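Local coordinates for protein pentalenene synthase (Streptomyces chartreusis NRRL 3882, PDB 6Q4S) that probably cyclises (2E,6E)-farnesyl diphosphate, with magnesium as cofactor, to the bicyclic sesquiterpene alcohol 7-epi-alpha-eudesmol, at residues D4-D8 against I225-E229; Y173-R177 against G220-D224; R178-H184 against D213-I219. All coordinates share one frame. Numbering follows the deposited sequence.

Contact 1 (D4-D8 against I225-E229)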
ATOM      1  N   ASP A   4     -32.979  -6.579  22.561  1.00 85.46           N
ATOM      2  CA  ASP A   4     -32.192  -5.709  21.628  1.00 90.22           C
ATOM      3  C   ASP A   4     -31.123  -4.873  22.361  1.00 90.58           C
ATOM      4  O   ASP A   4     -31.443  -3.945  23.116  1.00 90.56           O
ATOM      5  CB  ASP A   4     -33.123  -4.794  20.812  1.00 90.30           C
ATOM      6  CG  ASP A   4     -33.674  -5.469  19.562  1.00 93.81           C
ATOM      7  OD1 ASP A   4     -32.960  -6.319  18.980  1.00 89.46           O
ATOM      8  OD2 ASP A   4     -34.818  -5.137  19.155  1.00 88.12           O
ATOM      9  N   VAL A   5     -29.856  -5.217  22.125  1.00 86.86           N
ATOM     10  CA  VAL A   5     -28.711  -4.481  22.677  1.00 81.92           C
ATOM     11  C   VAL A   5     -28.702  -3.023  22.113  1.00 75.80           C
ATOM     12  O   VAL A   5     -28.788  -2.776  20.887  1.00 70.85           O
ATOM     13  CB  VAL A   5     -27.358  -5.238  22.446  1.00 72.50           C
ATOM     14  CG1 VAL A   5     -26.199  -4.477  23.009  1.00 64.53           C
ATOM     15  CG2 VAL A   5     -27.351  -6.603  23.138  1.00 80.40           C
ATOM     16  N   ARG A   6     -28.692  -2.082  23.052  1.00 68.53           N
ATOM     17  CA  ARG A   6     -28.548  -0.653  22.810  1.00 66.22           C
ATOM     18  C   ARG A   6     -27.239  -0.282  23.469  1.00 60.50           C
ATOM     19  O   ARG A   6     -26.783  -0.943  24.402  1.00 53.79           O
ATOM     20  CB  ARG A   6     -29.751   0.149  23.415  1.00 64.20           C
ATOM     21  CG  ARG A   6     -30.868   0.526  22.427  1.00 68.14           C
ATOM     22  CD  ARG A   6     -30.992  -0.420  21.216  1.00 75.91           C
ATOM     23  NE  ARG A   6     -32.238  -0.306  20.441  1.00 77.27           N
ATOM     24  CZ  ARG A   6     -32.582  -1.108  19.415  1.00 76.40           C
ATOM     25  NH1 ARG A   6     -31.777  -2.077  18.981  1.00 74.02           N
ATOM     26  NH2 ARG A   6     -33.748  -0.934  18.797  1.00 79.85           N
ATOM     27  N   PHE A   7     -26.601   0.763  22.976  1.00 55.78           N
ATOM     28  CA  PHE A   7     -25.376   1.242  23.636  1.00 55.80           C
ATOM     29  C   PHE A   7     -25.664   2.696  23.893  1.00 57.72           C
ATOM     30  O   PHE A   7     -26.328   3.361  23.066  1.00 57.22           O
ATOM     31  CB  PHE A   7     -24.124   1.111  22.725  1.00 53.49           C
ATOM     32  CG  PHE A   7     -23.728  -0.307  22.402  1.00 48.25           C
ATOM     33  CD1 PHE A   7     -24.342  -0.995  21.382  1.00 49.72           C
ATOM     34  CD2 PHE A   7     -22.746  -0.955  23.133  1.00 50.45           C
ATOM     35  CE1 PHE A   7     -23.988  -2.296  21.067  1.00 46.54           C
ATOM     36  CE2 PHE A   7     -22.386  -2.267  22.814  1.00 44.35           C
ATOM     37  CZ  PHE A   7     -23.008  -2.919  21.785  1.00 44.48           C
ATOM     38  N   ASP A   8     -25.188   3.208  25.014  1.00 65.65           N
ATOM     39  CA  ASP A   8     -25.226   4.641  25.188  1.00 67.97           C
ATOM     40  C   ASP A   8     -23.804   5.171  25.090  1.00 60.65           C
ATOM     41  O   ASP A   8     -22.993   5.021  26.008  1.00 54.14           O
ATOM     42  CB  ASP A   8     -25.962   5.080  26.459  1.00 76.42           C
ATOM     43  CG  ASP A   8     -26.360   6.545  26.387  1.00 82.63           C
ATOM     44  OD1 ASP A   8     -27.219   6.917  25.518  1.00 78.88           O
ATOM     45  OD2 ASP A   8     -25.765   7.320  27.159  1.00 81.77           O
ATOM     46  N   ILE A 225     -23.310  -7.846  16.651  1.00 36.34           N
ATOM     47  CA  ILE A 225     -24.466  -7.849  17.561  1.00 40.85           C
ATOM     48  C   ILE A 225     -25.724  -7.471  16.801  1.00 46.28           C
ATOM     49  O   ILE A 225     -26.759  -8.100  16.974  1.00 44.50           O
ATOM     50  CB  ILE A 225     -24.257  -6.946  18.760  1.00 40.22           C
ATOM     51  CG1 ILE A 225     -23.112  -7.507  19.614  1.00 37.33           C
ATOM     52  CG2 ILE A 225     -25.546  -6.817  19.586  1.00 41.74           C
ATOM     53  CD1 ILE A 225     -22.566  -6.513  20.591  1.00 39.07           C
ATOM     54  N   HIS A 226     -25.622  -6.465  15.933  1.00 48.13           N
ATOM     55  CA  HIS A 226     -26.744  -5.978  15.203  1.00 51.74           C
ATOM     56  C   HIS A 226     -27.174  -6.980  14.131  1.00 50.94           C
ATOM     57  O   HIS A 226     -28.362  -7.207  14.018  1.00 49.14           O
ATOM     58  CB  HIS A 226     -26.454  -4.597  14.598  1.00 56.73           C
ATOM     59  CG  HIS A 226     -27.686  -3.891  14.149  1.00 70.65           C
ATOM     60  ND1 HIS A 226     -28.060  -3.809  12.820  1.00 77.27           N
ATOM     61  CD2 HIS A 226     -28.676  -3.296  14.862  1.00 78.32           C
ATOM     62  CE1 HIS A 226     -29.219  -3.175  12.736  1.00 80.85           C
ATOM     63  NE2 HIS A 226     -29.616  -2.858  13.960  1.00 79.51           N
ATOM     64  N   SER A 227     -26.256  -7.576  13.355  1.00 45.48           N
ATOM     65  CA  SER A 227     -26.631  -8.591  12.323  1.00 48.26           C
ATOM     66  C   SER A 227     -27.238  -9.850  12.954  1.00 49.56           C
ATOM     67  O   SER A 227     -28.074 -10.498  12.335  1.00 55.22           O
ATOM     68  CB  SER A 227     -25.433  -9.115  11.511  1.00 50.60           C
ATOM     69  OG  SER A 227     -24.548  -8.088  11.199  1.00 61.99           O
ATOM     70  N   PHE A 228     -26.754 -10.214  14.140  1.00 44.60           N
ATOM     71  CA  PHE A 228     -27.148 -11.455  14.810  1.00 51.92           C
ATOM     72  C   PHE A 228     -28.611 -11.367  15.195  1.00 66.77           C
ATOM     73  O   PHE A 228     -29.396 -12.195  14.748  1.00 66.69           O
ATOM     74  CB  PHE A 228     -26.344 -11.685  16.070  1.00 51.02           C
ATOM     75  CG  PHE A 228     -26.808 -12.869  16.850  1.00 62.59           C
ATOM     76  CD1 PHE A 228     -26.472 -14.153  16.433  1.00 61.08           C
ATOM     77  CD2 PHE A 228     -27.650 -12.706  17.967  1.00 65.41           C
ATOM     78  CE1 PHE A 228     -26.934 -15.250  17.135  1.00 64.92           C
ATOM     79  CE2 PHE A 228     -28.121 -13.801  18.671  1.00 68.77           C
ATOM     80  CZ  PHE A 228     -27.753 -15.078  18.257  1.00 71.75           C
ATOM     81  N   GLU A 229     -28.945 -10.323  15.981  1.00 71.24           N
ATOM     82  CA  GLU A 229     -30.332  -9.950  16.369  1.00 82.84           C
ATOM     83  C   GLU A 229     -31.375  -9.903  15.221  1.00 90.42           C
ATOM     84  O   GLU A 229     -32.559  -9.754  15.504  1.00108.35           O
ATOM     85  CB  GLU A 229     -30.342  -8.609  17.137  1.00 74.04           C
ATOM     86  CG  GLU A 229     -29.760  -8.709  18.547  1.00 80.30           C
ATOM     87  CD  GLU A 229     -29.542  -7.356  19.235  1.00 87.30           C
ATOM     88  OE1 GLU A 229     -29.734  -6.273  18.606  1.00 79.50           O
ATOM     89  OE2 GLU A 229     -29.153  -7.376  20.432  1.00 80.09           O
TER

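Contact 2 (Y173-R177 against G220-D224)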
ATOM      1  N   TYR A 173     -10.953 -14.967  15.754  1.00 31.34           N
ATOM      2  CA  TYR A 173     -12.107 -14.326  15.160  1.00 34.71           C
ATOM      3  C   TYR A 173     -11.967 -12.832  15.419  1.00 35.46           C
ATOM      4  O   TYR A 173     -12.146 -12.075  14.470  1.00 36.49           O
ATOM      5  CB  TYR A 173     -13.474 -14.854  15.670  1.00 35.59           C
ATOM      6  CG  TYR A 173     -14.591 -14.077  15.038  1.00 30.39           C
ATOM      7  CD1 TYR A 173     -15.007 -14.361  13.740  1.00 31.86           C
ATOM      8  CD2 TYR A 173     -15.149 -13.018  15.693  1.00 33.19           C
ATOM      9  CE1 TYR A 173     -15.978 -13.621  13.106  1.00 35.49           C
ATOM     10  CE2 TYR A 173     -16.126 -12.234  15.070  1.00 34.58           C
ATOM     11  CZ  TYR A 173     -16.537 -12.523  13.788  1.00 32.72           C
ATOM     12  OH  TYR A 173     -17.502 -11.741  13.213  1.00 38.02           O
ATOM     13  N   ALA A 174     -11.607 -12.438  16.643  1.00 34.72           N
ATOM     14  CA  ALA A 174     -11.471 -11.050  17.020  1.00 39.39           C
ATOM     15  C   ALA A 174     -10.387 -10.389  16.180  1.00 46.01           C
ATOM     16  O   ALA A 174     -10.591  -9.299  15.640  1.00 42.60           O
ATOM     17  CB  ALA A 174     -11.106 -10.917  18.471  1.00 43.28           C
ATOM     18  N   GLU A 175      -9.238 -11.064  16.044  1.00 42.61           N
ATOM     19  CA  GLU A 175      -8.137 -10.561  15.177  1.00 47.61           C
ATOM     20  C   GLU A 175      -8.585 -10.384  13.748  1.00 41.29           C
ATOM     21  O   GLU A 175      -8.322  -9.353  13.156  1.00 35.77           O
ATOM     22  CB  GLU A 175      -6.928 -11.508  15.160  1.00 52.96           C
ATOM     23  CG  GLU A 175      -5.683 -10.915  14.501  1.00 66.94           C
ATOM     24  CD  GLU A 175      -4.422 -11.783  14.668  1.00 78.56           C
ATOM     25  OE1 GLU A 175      -3.814 -12.108  13.612  1.00 83.07           O
ATOM     26  OE2 GLU A 175      -4.057 -12.131  15.833  1.00 76.07           O
ATOM     27  N   PHE A 176      -9.223 -11.408  13.198  1.00 33.59           N
ATOM     28  CA  PHE A 176      -9.725 -11.367  11.828  1.00 31.73           C
ATOM     29  C   PHE A 176     -10.803 -10.237  11.556  1.00 31.46           C
ATOM     30  O   PHE A 176     -10.816  -9.584  10.462  1.00 30.75           O
ATOM     31  CB  PHE A 176     -10.335 -12.691  11.478  1.00 28.32           C
ATOM     32  CG  PHE A 176     -10.669 -12.870  10.037  1.00 31.07           C
ATOM     33  CD1 PHE A 176      -9.710 -12.779   9.063  1.00 33.91           C
ATOM     34  CD2 PHE A 176     -11.957 -13.183   9.636  1.00 34.42           C
ATOM     35  CE1 PHE A 176     -10.032 -12.973   7.712  1.00 30.77           C
ATOM     36  CE2 PHE A 176     -12.277 -13.406   8.303  1.00 33.55           C
ATOM     37  CZ  PHE A 176     -11.319 -13.281   7.328  1.00 31.05           C
ATOM     38  N   ARG A 177     -11.642 -10.014  12.542  1.00 31.95           N
ATOM     39  CA  ARG A 177     -12.805  -9.127  12.372  1.00 33.02           C
ATOM     40  C   ARG A 177     -12.285  -7.689  12.354  1.00 29.75           C
ATOM     41  O   ARG A 177     -12.879  -6.856  11.673  1.00 31.85           O
ATOM     42  CB  ARG A 177     -13.813  -9.265  13.480  1.00 32.85           C
ATOM     43  CG  ARG A 177     -15.054  -8.377  13.361  1.00 35.98           C
ATOM     44  CD  ARG A 177     -15.794  -8.784  12.131  1.00 41.02           C
ATOM     45  NE  ARG A 177     -17.036  -8.092  12.050  1.00 46.49           N
ATOM     46  CZ  ARG A 177     -17.428  -7.368  11.016  1.00 44.45           C
ATOM     47  NH1 ARG A 177     -16.641  -7.191   9.925  1.00 39.71           N
ATOM     48  NH2 ARG A 177     -18.602  -6.761  11.116  1.00 42.21           N
ATOM     49  N   GLY A 220     -16.785  -3.379  14.590  1.00 31.28           N
ATOM     50  CA  GLY A 220     -17.038  -4.749  14.036  1.00 31.31           C
ATOM     51  C   GLY A 220     -17.923  -5.561  14.985  1.00 30.30           C
ATOM     52  O   GLY A 220     -18.822  -6.292  14.551  1.00 31.41           O
ATOM     53  N   PHE A 221     -17.673  -5.402  16.275  1.00 30.10           N
ATOM     54  CA  PHE A 221     -18.463  -6.146  17.303  1.00 32.22           C
ATOM     55  C   PHE A 221     -19.914  -5.613  17.392  1.00 32.60           C
ATOM     56  O   PHE A 221     -20.854  -6.400  17.496  1.00 32.32           O
ATOM     57  CB  PHE A 221     -17.804  -6.039  18.652  1.00 31.49           C
ATOM     58  CG  PHE A 221     -16.461  -6.764  18.774  1.00 32.86           C
ATOM     59  CD1 PHE A 221     -15.992  -7.691  17.846  1.00 35.10           C
ATOM     60  CD2 PHE A 221     -15.663  -6.472  19.854  1.00 37.97           C
ATOM     61  CE1 PHE A 221     -14.720  -8.294  17.994  1.00 36.87           C
ATOM     62  CE2 PHE A 221     -14.406  -7.066  20.011  1.00 38.90           C
ATOM     63  CZ  PHE A 221     -13.947  -7.972  19.107  1.00 37.62           C
ATOM     64  N   MET A 222     -20.117  -4.280  17.290  1.00 33.77           N
ATOM     65  CA  MET A 222     -21.497  -3.734  17.226  1.00 32.94           C
ATOM     66  C   MET A 222     -22.222  -4.208  16.010  1.00 33.84           C
ATOM     67  O   MET A 222     -23.395  -4.608  16.066  1.00 32.90           O
ATOM     68  CB  MET A 222     -21.488  -2.178  17.249  1.00 37.12           C
ATOM     69  CG  MET A 222     -20.982  -1.614  18.569  1.00 42.41           C
ATOM     70  SD  MET A 222     -21.086   0.196  18.922  1.00 47.57           S
ATOM     71  CE  MET A 222     -22.652   0.380  18.209  1.00 46.63           C
ATOM     72  N   ASN A 223     -21.539  -4.193  14.875  1.00 30.31           N
ATOM     73  CA  ASN A 223     -22.138  -4.723  13.714  1.00 28.24           C
ATOM     74  C   ASN A 223     -22.466  -6.216  13.802  1.00 34.25           C
ATOM     75  O   ASN A 223     -23.505  -6.601  13.279  1.00 32.42           O
ATOM     76  CB  ASN A 223     -21.324  -4.467  12.457  1.00 35.06           C
ATOM     77  CG  ASN A 223     -21.256  -2.973  12.073  1.00 36.66           C
ATOM     78  OD1 ASN A 223     -21.869  -2.124  12.704  1.00 39.06           O
ATOM     79  ND2 ASN A 223     -20.480  -2.675  11.060  1.00 39.87           N
ATOM     80  N   ASP A 224     -21.628  -7.051  14.438  1.00 30.73           N
ATOM     81  CA  ASP A 224     -22.023  -8.459  14.641  1.00 33.29           C
ATOM     82  C   ASP A 224     -23.272  -8.595  15.561  1.00 31.94           C
ATOM     83  O   ASP A 224     -24.127  -9.355  15.264  1.00 35.90           O
ATOM     84  CB  ASP A 224     -20.892  -9.243  15.270  1.00 33.65           C
ATOM     85  CG  ASP A 224     -19.702  -9.487  14.302  1.00 38.44           C
ATOM     86  OD1 ASP A 224     -19.690  -8.980  13.126  1.00 33.12           O
ATOM     87  OD2 ASP A 224     -18.808 -10.270  14.729  1.00 35.32           O
TER
HETATM   88  O   HOH W   1     -19.202  -4.947   9.093  1.00 50.66           O

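Contact 3 (R178-H184 against D213-I219)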
ATOM      1  N   ARG A 178     -11.225  -7.434  13.110  1.00 29.25           N
ATOM      2  CA  ARG A 178     -10.511  -6.151  13.026  1.00 33.93           C
ATOM      3  C   ARG A 178     -10.056  -5.832  11.606  1.00 37.07           C
ATOM      4  O   ARG A 178     -10.084  -4.666  11.170  1.00 33.27           O
ATOM      5  CB  ARG A 178      -9.338  -6.115  13.971  1.00 35.34           C
ATOM      6  CG  ARG A 178      -8.628  -4.750  14.011  1.00 38.61           C
ATOM      7  CD  ARG A 178      -7.387  -4.784  14.868  1.00 40.01           C
ATOM      8  NE  ARG A 178      -7.733  -4.932  16.307  1.00 44.35           N
ATOM      9  CZ  ARG A 178      -6.842  -5.129  17.285  1.00 41.34           C
ATOM     10  NH1 ARG A 178      -5.555  -5.222  17.015  1.00 38.93           N
ATOM     11  NH2 ARG A 178      -7.230  -5.209  18.551  1.00 43.69           N
ATOM     12  N   ARG A 179      -9.668  -6.864  10.887  1.00 32.88           N
ATOM     13  CA  ARG A 179      -9.225  -6.694   9.513  1.00 32.20           C
ATOM     14  C   ARG A 179     -10.394  -6.522   8.530  1.00 34.60           C
ATOM     15  O   ARG A 179     -10.331  -5.688   7.661  1.00 32.77           O
ATOM     16  CB  ARG A 179      -8.333  -7.839   9.076  1.00 30.52           C
ATOM     17  CG  ARG A 179      -7.106  -8.105  10.005  1.00 33.16           C
ATOM     18  CD  ARG A 179      -6.425  -9.431   9.664  1.00 30.24           C
ATOM     19  NE  ARG A 179      -6.046  -9.546   8.255  1.00 27.03           N
ATOM     20  CZ  ARG A 179      -6.025 -10.667   7.558  1.00 32.92           C
ATOM     21  NH1 ARG A 179      -6.401 -11.827   8.109  1.00 31.61           N
ATOM     22  NH2 ARG A 179      -5.742 -10.648   6.263  1.00 32.08           N
ATOM     23  N   THR A 180     -11.419  -7.354   8.634  1.00 31.39           N
ATOM     24  CA  THR A 180     -12.497  -7.396   7.668  1.00 29.63           C
ATOM     25  C   THR A 180     -13.440  -6.185   7.810  1.00 29.81           C
ATOM     26  O   THR A 180     -14.191  -5.889   6.885  1.00 29.51           O
ATOM     27  CB  THR A 180     -13.363  -8.701   7.774  1.00 29.45           C
ATOM     28  OG1 THR A 180     -13.944  -8.805   9.071  1.00 31.21           O
ATOM     29  CG2 THR A 180     -12.494  -9.971   7.514  1.00 33.02           C
ATOM     30  N   VAL A 181     -13.464  -5.553   8.968  1.00 29.54           N
ATOM     31  CA  VAL A 181     -14.457  -4.481   9.166  1.00 32.47           C
ATOM     32  C   VAL A 181     -14.103  -3.200   8.360  1.00 33.23           C
ATOM     33  O   VAL A 181     -14.993  -2.454   8.028  1.00 32.92           O
ATOM     34  CB  VAL A 181     -14.669  -4.162  10.638  1.00 26.21           C
ATOM     35  CG1 VAL A 181     -13.506  -3.428  11.235  1.00 31.02           C
ATOM     36  CG2 VAL A 181     -15.937  -3.347  10.864  1.00 30.74           C
ATOM     37  N   GLY A 182     -12.830  -2.986   8.035  1.00 31.49           N
ATOM     38  CA  GLY A 182     -12.494  -1.960   7.007  1.00 33.00           C
ATOM     39  C   GLY A 182     -12.604  -0.502   7.512  1.00 33.86           C
ATOM     40  O   GLY A 182     -12.919   0.458   6.747  1.00 31.90           O
ATOM     41  N   ILE A 183     -12.293  -0.319   8.774  1.00 30.13           N
ATOM     42  CA  ILE A 183     -12.496   0.944   9.420  1.00 30.21           C
ATOM     43  C   ILE A 183     -11.236   1.811   9.363  1.00 30.11           C
ATOM     44  O   ILE A 183     -11.309   3.027   9.505  1.00 28.07           O
ATOM     45  CB  ILE A 183     -12.924   0.692  10.886  1.00 30.43           C
ATOM     46  CG1 ILE A 183     -14.401   0.331  10.927  1.00 33.05           C
ATOM     47  CG2 ILE A 183     -12.692   1.880  11.768  1.00 30.55           C
ATOM     48  CD1 ILE A 183     -15.353   1.362  10.297  1.00 34.89           C
ATOM     49  N   HIS A 184     -10.055   1.209   9.218  1.00 28.53           N
ATOM     50  CA  HIS A 184      -8.860   2.023   9.117  1.00 27.30           C
ATOM     51  C   HIS A 184      -8.948   2.989   7.902  1.00 29.21           C
ATOM     52  O   HIS A 184      -8.645   4.188   8.040  1.00 28.70           O
ATOM     53  CB  HIS A 184      -7.599   1.142   9.034  1.00 29.33           C
ATOM     54  CG  HIS A 184      -7.277   0.475  10.346  1.00 31.62           C
ATOM     55  ND1 HIS A 184      -7.967  -0.622  10.824  1.00 35.01           N
ATOM     56  CD2 HIS A 184      -6.355   0.779  11.287  1.00 31.52           C
ATOM     57  CE1 HIS A 184      -7.476  -0.950  12.013  1.00 32.98           C
ATOM     58  NE2 HIS A 184      -6.492  -0.120  12.305  1.00 34.24           N
ATOM     59  N   ASP A 213      -7.286   0.765  15.957  1.00 29.93           N
ATOM     60  CA  ASP A 213      -7.576  -0.650  16.190  1.00 31.76           C
ATOM     61  C   ASP A 213      -8.780  -0.864  17.094  1.00 31.54           C
ATOM     62  O   ASP A 213      -9.655  -1.678  16.754  1.00 29.60           O
ATOM     63  CB  ASP A 213      -6.404  -1.354  16.802  1.00 33.06           C
ATOM     64  CG  ASP A 213      -5.289  -1.623  15.822  1.00 40.92           C
ATOM     65  OD1 ASP A 213      -5.463  -1.647  14.564  1.00 35.82           O
ATOM     66  OD2 ASP A 213      -4.212  -1.911  16.354  1.00 38.78           O
ATOM     67  N   LEU A 214      -8.872  -0.124  18.189  1.00 32.55           N
ATOM     68  CA  LEU A 214     -10.095  -0.246  19.057  1.00 33.37           C
ATOM     69  C   LEU A 214     -11.378   0.255  18.420  1.00 32.45           C
ATOM     70  O   LEU A 214     -12.451  -0.312  18.615  1.00 33.78           O
ATOM     71  CB  LEU A 214      -9.886   0.478  20.372  1.00 34.22           C
ATOM     72  CG  LEU A 214      -8.774  -0.083  21.247  1.00 36.51           C
ATOM     73  CD1 LEU A 214      -8.360   0.916  22.286  1.00 38.69           C
ATOM     74  CD2 LEU A 214      -9.178  -1.395  21.956  1.00 37.49           C
ATOM     75  N   ALA A 215     -11.299   1.335  17.635  1.00 35.17           N
ATOM     76  CA  ALA A 215     -12.441   1.794  16.895  1.00 31.68           C
ATOM     77  C   ALA A 215     -12.886   0.690  15.948  1.00 29.39           C
ATOM     78  O   ALA A 215     -14.088   0.445  15.751  1.00 30.20           O
ATOM     79  CB  ALA A 215     -12.129   3.080  16.111  1.00 34.08           C
ATOM     80  N   ALA A 216     -11.938   0.021  15.307  1.00 29.77           N
ATOM     81  CA  ALA A 216     -12.321  -1.035  14.389  1.00 28.07           C
ATOM     82  C   ALA A 216     -12.967  -2.235  15.170  1.00 31.62           C
ATOM     83  O   ALA A 216     -13.973  -2.834  14.742  1.00 28.68           O
ATOM     84  CB  ALA A 216     -11.126  -1.507  13.628  1.00 31.69           C
ATOM     85  N   ASP A 217     -12.401  -2.560  16.315  1.00 33.85           N
ATOM     86  CA  ASP A 217     -13.019  -3.655  17.164  1.00 35.06           C
ATOM     87  C   ASP A 217     -14.452  -3.311  17.526  1.00 31.92           C
ATOM     88  O   ASP A 217     -15.368  -4.099  17.298  1.00 34.93           O
ATOM     89  CB  ASP A 217     -12.244  -3.884  18.452  1.00 37.03           C
ATOM     90  CG  ASP A 217     -10.854  -4.436  18.204  1.00 42.50           C
ATOM     91  OD1 ASP A 217     -10.581  -4.990  17.093  1.00 42.64           O
ATOM     92  OD2 ASP A 217     -10.020  -4.280  19.111  1.00 44.04           O
ATOM     93  N   THR A 218     -14.623  -2.106  18.058  1.00 32.62           N
ATOM     94  CA  THR A 218     -15.878  -1.650  18.569  1.00 31.67           C
ATOM     95  C   THR A 218     -16.867  -1.719  17.508  1.00 30.04           C
ATOM     96  O   THR A 218     -17.925  -2.275  17.682  1.00 37.34           O
ATOM     97  CB  THR A 218     -15.754  -0.214  19.072  1.00 33.63           C
ATOM     98  OG1 THR A 218     -14.796  -0.163  20.115  1.00 35.43           O
ATOM     99  CG2 THR A 218     -17.076   0.335  19.580  1.00 38.84           C
ATOM    100  N   ILE A 219     -16.551  -1.170  16.348  1.00 32.77           N
ATOM    101  CA  ILE A 219     -17.531  -1.150  15.261  1.00 30.23           C
ATOM    102  C   ILE A 219     -17.809  -2.530  14.719  1.00 31.38           C
ATOM    103  O   ILE A 219     -18.950  -2.839  14.441  1.00 30.60           O
ATOM    104  CB  ILE A 219     -17.110  -0.187  14.118  1.00 30.74           C
ATOM    105  CG1 ILE A 219     -17.150   1.225  14.634  1.00 34.46           C
ATOM    106  CG2 ILE A 219     -18.033  -0.357  12.893  1.00 30.39           C
ATOM    107  CD1 ILE A 219     -16.243   2.164  13.850  1.00 37.74           C
TER

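Contact 1 (D4-D8 against I225-E229)
The extended N-terminal arm runs past the last turn of a helix and fastens to it through one charged and one apolar side chain. D4 is exposed, and its OD1 lies 3.2 Å from OE1 of E229; both are acceptors of like charge, so this is no bond, and solvent and the nearby positive charge of R6 probably ease the repulsion. V5 makes the real attachment. Its backbone N donates to OE2 of E229 at 2.8 Å, almost in line, and the carboxylate suits a main-chain amide without a strand partner here. The branched V5 side chain turns to the helix, placing CB 3.7 Å from CG2 of I225, one helical turn before E229. R6 starts away, but its guanidinium folds back, NH1 lying 4.4 Å from D4 OD1 and 4.7 Å from E229 OE1, near but unbonded; R6 also packs on Y309 and L313. F7 then brings CZ, at the ring edge, to 3.8 Å from CD1 of I225, the two packing as buried apolar neighbours. Helix 252-284 completes the surroundings through T256, Y260 and T263, while the Y309 hydroxyl of helix 288-313 accepts a hydrogen bond from F7 N.

Contact 2 (Y173-R177 against G220-D224)
The end of helix 206-228 carries N223 and S227 of the NSE triad, the second metal-binding motif of the class I terpene synthase fold; E231 follows just beyond the helix, and the three are expected to hold magnesium. Helix 170-180 approaches nearly at right angles: the axes of segments 173-177 and 220-224 make 105° and approach to 11.3 Å. G220 leaves room for R177, the likely diphosphate-binding arginine: a CB on G220 would fall 3.0 Å from R177 CG, a clash. Without one, the guanidinium lays a face over G220 CA, and its NH2 makes a weak hydrogen bond to G220 O at 3.5 Å, while NH1 is bonded to T180 OG1. F221 starts away from the interface but swings its flat ring back, so that CZ touches CB of A174 at 4.1 Å; the small alanine meets the ring edge, and T263 and C266 of helix 252-284 pack on F221 too. N223 faces R177, with CB 3.8 Å from NH2. A water links them, accepting from R177 NH2 at 2.8 Å and N223 ND2 at 3.3 Å, while N223 OD1 is held by N308. D224 is the hub. Its negative charge balances R177 in a salt bridge, OD1 receiving NE at 3.0 Å and, weakly, NH2 at 3.2 Å, consistent with D224 positioning the guanidinium. The buried carboxylate's second oxygen is also satisfied, by the amide of L240 and by the long tyrosine that reaches across from the other helix: Y173 OH donates to D224 OD2 over a very short 2.5 Å.

Contact 3 (R178-H184 against D213-I219)
A216 is the small bump at the centre of this interface, and four residues of 178-184 shape the hollow that takes it. Its CB touches CG of R178 at 4.1 Å, CG1 of V181 at 3.9 Å, CB of I183 at 3.9 Å and CE1 of H184 at 4.0 Å; the one-carbon side chain lets the backbones close in, with A216 CA 5.4 Å from I183 CA, as D217 CA is from R178 CA. Three residues on, nearer the probable metal-binding motif, I219 is the larger bump: its CG2 lies 4.2 Å from V181 CG2, and its CD1 3.7 Å from I183 CD1. The curved surface facing these bumps comes from a break between helices 170-180 and 183-194. Such a break is a feature of class I terpene synthases, just after the diphosphate-sensing arginine, here probably R177. G182 takes the turn with a positive phi of 76°, easy for glycine, and V181 and I183 both direct their side chains to helix 206-228. Beside this apolar part, charge takes over, between the partly exposed R178, D213 and H184 and the buried D217. R178 pairs side-on with D217, NE to OD1 and NH2 to OD2 each at 3.0 Å, while D213 lies over the guanidinium face, its OD2 a long 3.6 Å from NH1 and held by charge alone. The same aspartate accepts a hydrogen bond from H184, whose imidazole is long enough to bring NE2 to 2.9 Å from D213 OD1.

All three contacts use helix 206-228, read from its middle (contact 3) through contact 2 to its last turn (contact 1). Their partners come in reverse order along the chain, 4-8, then 173-177, then 178-184, so each pairing encloses the next. Contacts 2 and 3 also share helix 170-180; their centres are 7 Å apart, and G220 CA touches V181 CG2 at 3.6 Å. Contact 1 lies about 13 Å from contact 2 and 17 Å from contact 3, centre to centre, yet F7 CD1 meets M222 CE at 3.8 Å. The helix bearing N223 and S227, two of the three probable NSE ligands, is thus packed against the broken helix bearing R177 and also against the N-terminal arm.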